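Local coordinates for genome polyprotein (Chicken sicinivirus JSY, PDB 6QWT), which probably acts as the RNA-dependent RNA polymerase (3Dpol) released from the viral polyprotein, copying the viral RNA genome, at residues F237-I249 with S301-L313. Numbering follows the deposited sequence.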
loop_
_atom_site.group_PDB
_atom_site.type_symbol
_atom_site.label_atom_id
_atom_site.label_comp_id
_atom_site.label_asym_id
_atom_site.label_seq_id
_atom_site.Cartn_x
_atom_site.Cartn_y
_atom_site.Cartn_z
ATOM N N PHE A 237 -9.806 -5.606 -0.829
ATOM C CA PHE A 237 -10.088 -4.176 -0.722
ATOM C C PHE A 237 -9.999 -3.487 -2.079
ATOM O O PHE A 237 -10.829 -2.631 -2.405
ATOM C CB PHE A 237 -9.114 -3.538 0.269
ATOM C CG PHE A 237 -9.459 -2.124 0.651
ATOM C CD1 PHE A 237 -10.717 -1.808 1.142
ATOM C CD2 PHE A 237 -8.515 -1.115 0.536
ATOM C CE1 PHE A 237 -11.032 -0.506 1.501
ATOM C CE2 PHE A 237 -8.822 0.187 0.895
ATOM C CZ PHE A 237 -10.082 0.493 1.377
ATOM N N ASP A 238 -9.004 -3.855 -2.889
ATOM C CA ASP A 238 -8.782 -3.204 -4.175
ATOM C C ASP A 238 -9.870 -3.509 -5.195
ATOM O O ASP A 238 -9.929 -2.836 -6.229
ATOM C CB ASP A 238 -7.416 -3.607 -4.733
ATOM C CG ASP A 238 -6.285 -3.299 -3.771
ATOM O OD1 ASP A 238 -6.176 -2.132 -3.337
ATOM O OD2 ASP A 238 -5.512 -4.223 -3.442
ATOM N N SER A 239 -10.725 -4.498 -4.936
ATOM C CA SER A 239 -11.850 -4.794 -5.812
ATOM C C SER A 239 -13.183 -4.309 -5.260
ATOM O O SER A 239 -14.085 -3.989 -6.042
ATOM C CB SER A 239 -11.938 -6.303 -6.076
ATOM O OG SER A 239 -10.852 -6.746 -6.870
ATOM N N THR A 240 -13.325 -4.229 -3.939
ATOM C CA THR A 240 -14.613 -3.961 -3.316
ATOM C C THR A 240 -14.889 -2.479 -3.087
ATOM O O THR A 240 -16.011 -2.132 -2.701
ATOM C CB THR A 240 -14.709 -4.703 -1.980
ATOM O OG1 THR A 240 -13.555 -4.405 -1.186
ATOM C CG2 THR A 240 -14.782 -6.205 -2.214
ATOM N N ILE A 241 -13.911 -1.604 -3.302
ATOM C CA ILE A 241 -14.125 -0.173 -3.104
ATOM C C ILE A 241 -15.135 0.318 -4.133
ATOM O O ILE A 241 -14.921 0.151 -5.344
ATOM C CB ILE A 241 -12.813 0.618 -3.205
ATOM C CG1 ILE A 241 -11.963 0.410 -1.951
ATOM C CG2 ILE A 241 -13.108 2.096 -3.397
ATOM C CD1 ILE A 241 -10.521 0.820 -2.142
ATOM N N PRO A 242 -16.241 0.915 -3.708
ATOM C CA PRO A 242 -17.249 1.372 -4.667
ATOM C C PRO A 242 -16.864 2.684 -5.331
ATOM O O PRO A 242 -16.173 3.528 -4.752
ATOM C CB PRO A 242 -18.506 1.534 -3.803
ATOM C CG PRO A 242 -17.991 1.794 -2.442
ATOM C CD PRO A 242 -16.700 1.039 -2.314
ATOM N N SER A 243 -17.332 2.839 -6.572
ATOM C CA SER A 243 -17.052 4.045 -7.343
ATOM C C SER A 243 -17.490 5.300 -6.600
ATOM O O SER A 243 -16.817 6.336 -6.667
ATOM C CB SER A 243 -17.759 3.973 -8.699
ATOM O OG SER A 243 -17.008 3.216 -9.625
ATOM N N VAL A 244 -18.617 5.225 -5.891
ATOM C CA VAL A 244 -19.227 6.420 -5.320
ATOM C C VAL A 244 -18.308 7.080 -4.298
ATOM O O VAL A 244 -18.306 8.310 -4.162
ATOM C CB VAL A 244 -20.607 6.060 -4.723
ATOM C CG1 VAL A 244 -20.460 5.084 -3.560
ATOM C CG2 VAL A 244 -21.367 7.316 -4.314
ATOM N N VAL A 245 -17.493 6.295 -3.588
ATOM C CA VAL A 245 -16.587 6.878 -2.600
ATOM C C VAL A 245 -15.504 7.702 -3.289
ATOM O O VAL A 245 -15.220 8.842 -2.893
ATOM C CB VAL A 245 -15.982 5.779 -1.707
ATOM C CG1 VAL A 245 -15.040 6.392 -0.681
ATOM C CG2 VAL A 245 -17.079 4.991 -1.011
ATOM N N PHE A 246 -14.885 7.142 -4.333
ATOM C CA PHE A 246 -13.881 7.885 -5.094
ATOM C C PHE A 246 -14.479 9.136 -5.724
ATOM O O PHE A 246 -13.852 10.201 -5.726
ATOM C CB PHE A 246 -13.275 6.995 -6.179
ATOM C CG PHE A 246 -12.103 6.185 -5.718
ATOM C CD1 PHE A 246 -10.962 6.806 -5.243
ATOM C CD2 PHE A 246 -12.140 4.801 -5.765
ATOM C CE1 PHE A 246 -9.877 6.062 -4.816
ATOM C CE2 PHE A 246 -11.056 4.051 -5.344
ATOM C CZ PHE A 246 -9.925 4.683 -4.867
ATOM N N LYS A 247 -15.688 9.017 -6.279
ATOM C CA LYS A 247 -16.336 10.161 -6.912
ATOM C C LYS A 247 -16.555 11.293 -5.914
ATOM O O LYS A 247 -16.290 12.462 -6.221
ATOM C CB LYS A 247 -17.660 9.722 -7.539
ATOM C CG LYS A 247 -18.287 10.742 -8.470
ATOM C CD LYS A 247 -19.765 10.443 -8.699
ATOM C CE LYS A 247 -20.650 11.331 -7.830
ATOM N NZ LYS A 247 -21.875 10.631 -7.344
ATOM N N LEU A 248 -17.032 10.968 -4.711
ATOM C CA LEU A 248 -17.252 12.001 -3.705
ATOM C C LEU A 248 -15.936 12.622 -3.250
ATOM O O LEU A 248 -15.865 13.833 -3.013
ATOM C CB LEU A 248 -18.018 11.419 -2.517
ATOM C CG LEU A 248 -19.460 11.027 -2.852
ATOM C CD1 LEU A 248 -20.115 10.257 -1.715
ATOM C CD2 LEU A 248 -20.267 12.261 -3.214
ATOM N N ILE A 249 -14.883 11.814 -3.132
ATOM C CA ILE A 249 -13.576 12.351 -2.767
ATOM C C ILE A 249 -13.070 13.293 -3.851
ATOM O O ILE A 249 -12.484 14.342 -3.561
ATOM C CB ILE A 249 -12.585 11.203 -2.502
ATOM C CG1 ILE A 249 -12.942 10.489 -1.198
ATOM C CG2 ILE A 249 -11.153 11.721 -2.460
ATOM C CD1 ILE A 249 -12.164 9.216 -0.977
ATOM N N SER A 301 -2.136 4.747 -2.693
ATOM C CA SER A 301 -2.191 4.467 -1.264
ATOM C C SER A 301 -2.702 5.673 -0.486
ATOM O O SER A 301 -3.347 5.506 0.555
ATOM C CB SER A 301 -0.814 4.033 -0.759
ATOM O OG SER A 301 0.152 5.045 -0.981
ATOM N N ILE A 302 -2.423 6.886 -0.971
ATOM C CA ILE A 302 -2.927 8.090 -0.315
ATOM C C ILE A 302 -4.440 8.183 -0.469
ATOM O O ILE A 302 -5.167 8.417 0.502
ATOM C CB ILE A 302 -2.222 9.342 -0.873
ATOM C CG1 ILE A 302 -0.835 9.492 -0.251
ATOM C CG2 ILE A 302 -3.048 10.595 -0.609
ATOM C CD1 ILE A 302 -0.877 9.705 1.236
ATOM N N LEU A 303 -4.935 8.001 -1.697
ATOM C CA LEU A 303 -6.374 8.031 -1.930
ATOM C C LEU A 303 -7.073 6.826 -1.310
ATOM O O LEU A 303 -8.224 6.941 -0.873
ATOM C CB LEU A 303 -6.659 8.104 -3.431
ATOM C CG LEU A 303 -5.963 9.262 -4.157
ATOM C CD1 LEU A 303 -6.285 9.260 -5.642
ATOM C CD2 LEU A 303 -6.338 10.598 -3.530
ATOM N N ASN A 304 -6.401 5.673 -1.259
ATOM C CA ASN A 304 -6.974 4.514 -0.579
ATOM C C ASN A 304 -7.150 4.781 0.910
ATOM O O ASN A 304 -8.153 4.367 1.505
ATOM C CB ASN A 304 -6.096 3.283 -0.790
ATOM C CG ASN A 304 -6.554 2.437 -1.961
ATOM O OD1 ASN A 304 -7.000 2.959 -2.986
ATOM N ND2 ASN A 304 -6.444 1.123 -1.816
ATOM N N SER A 305 -6.172 5.452 1.530
ATOM C CA SER A 305 -6.294 5.840 2.934
ATOM C C SER A 305 -7.541 6.678 3.157
ATOM O O SER A 305 -8.315 6.432 4.089
ATOM C CB SER A 305 -5.058 6.618 3.382
ATOM O OG SER A 305 -3.921 5.784 3.459
ATOM N N MET A 306 -7.742 7.690 2.311
ATOM C CA MET A 306 -8.932 8.520 2.430
ATOM C C MET A 306 -10.195 7.691 2.242
ATOM O O MET A 306 -11.144 7.821 3.020
ATOM C CB MET A 306 -8.862 9.674 1.430
ATOM C CG MET A 306 -7.595 10.503 1.590
ATOM S SD MET A 306 -7.432 11.887 0.444
ATOM C CE MET A 306 -8.939 12.757 0.745
ATOM N N VAL A 307 -10.207 6.803 1.242
ATOM C CA VAL A 307 -11.346 5.906 1.042
ATOM C C VAL A 307 -11.611 5.094 2.304
ATOM O O VAL A 307 -12.753 4.966 2.760
ATOM C CB VAL A 307 -11.102 4.986 -0.168
ATOM C CG1 VAL A 307 -12.095 3.825 -0.165
ATOM C CG2 VAL A 307 -11.189 5.769 -1.462
ATOM N N ASN A 308 -10.553 4.528 2.882
ATOM C CA ASN A 308 -10.711 3.720 4.085
ATOM C C ASN A 308 -11.258 4.549 5.243
ATOM O O ASN A 308 -12.161 4.104 5.960
ATOM C CB ASN A 308 -9.367 3.095 4.447
ATOM C CG ASN A 308 -9.513 1.780 5.161
ATOM O OD1 ASN A 308 -10.558 1.488 5.741
ATOM N ND2 ASN A 308 -8.477 0.952 5.088
ATOM N N ASN A 309 -10.720 5.756 5.442
ATOM C CA ASN A 309 -11.219 6.627 6.504
ATOM C C ASN A 309 -12.703 6.920 6.313
ATOM O O ASN A 309 -13.497 6.799 7.253
ATOM C CB ASN A 309 -10.419 7.931 6.539
ATOM C CG ASN A 309 -9.203 7.856 7.452
ATOM O OD1 ASN A 309 -9.188 8.436 8.542
ATOM N ND2 ASN A 309 -8.170 7.151 7.003
ATOM N N ILE A 310 -13.093 7.296 5.088
ATOM C CA ILE A 310 -14.487 7.632 4.804
ATOM C C ILE A 310 -15.390 6.432 5.066
ATOM O O ILE A 310 -16.454 6.552 5.688
ATOM C CB ILE A 310 -14.635 8.130 3.353
ATOM C CG1 ILE A 310 -13.697 9.309 3.081
ATOM C CG2 ILE A 310 -16.080 8.488 3.052
ATOM C CD1 ILE A 310 -14.274 10.640 3.370
ATOM N N SER A 311 -14.982 5.257 4.584
ATOM C CA SER A 311 -15.814 4.066 4.723
ATOM C C SER A 311 -16.016 3.702 6.189
ATOM O O SER A 311 -17.142 3.436 6.624
ATOM C CB SER A 311 -15.187 2.907 3.950
ATOM O OG SER A 311 -14.983 3.270 2.597
ATOM N N LEU A 312 -14.931 3.694 6.971
ATOM C CA LEU A 312 -15.041 3.394 8.398
ATOM C C LEU A 312 -15.944 4.393 9.109
ATOM O O LEU A 312 -16.803 4.004 9.909
ATOM C CB LEU A 312 -13.656 3.384 9.042
ATOM C CG LEU A 312 -12.715 2.246 8.652
ATOM C CD1 LEU A 312 -11.268 2.632 8.942
ATOM C CD2 LEU A 312 -13.094 0.958 9.375
ATOM N N LEU A 313 -15.760 5.685 8.830
ATOM C CA LEU A 313 -16.597 6.705 9.452
ATOM C C LEU A 313 -18.067 6.513 9.086
ATOM O O LEU A 313 -18.951 6.724 9.923
ATOM C CB LEU A 313 -16.111 8.097 9.045
ATOM C CG LEU A 313 -14.787 8.554 9.669
ATOM C CD1 LEU A 313 -14.159 9.688 8.872
ATOM C CD2 LEU A 313 -14.978 8.976 11.114
#
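Val307 has CG1 anti to its backbone N (chi1 165°) and CG2 anti to its carbonyl carbon, and this splits its two methyls between different partners on 237-249. CG1 meets Ile241 tip to tip, 3.8 Å from Ile241 CG2, with Val245 CG1 at 3.9 Å. CG2 lies over one face of the Phe246 ring, a CH-pi contact 3.9 Å from the centroid, and also touches Ile249 CD1 at 3.6 Å. Val307 is thus a knob in a hole formed by Phe237, Val245, Phe246 and Ile249, where helices 243-249 and 301-313 cross at 109°. In the palm of the polymerase this joins motif A, which runs through strand 230-235 into Asp238, to the long helix of motif B. Farther along, Ile249 CG2 reaches Met306 CE at 4.0 Å. At the edge of the Phe246 ring and in its plane sits Asn304 OD1, 3.9 Å from CZ. The amide of Asn304 stands nearly upright to the Phe237 ring (86°), with ND2 3.7 Å from CE2. ND2 approaches Asp238 OD1 at 3.6 Å, without a hydrogen bond; the equivalent Asp and Asn of picornaviral relatives recognise the ribose of the incoming nucleotide. Phe237 CZ also packs obliquely on Asn308, whose ND2 donates to Gly333 O.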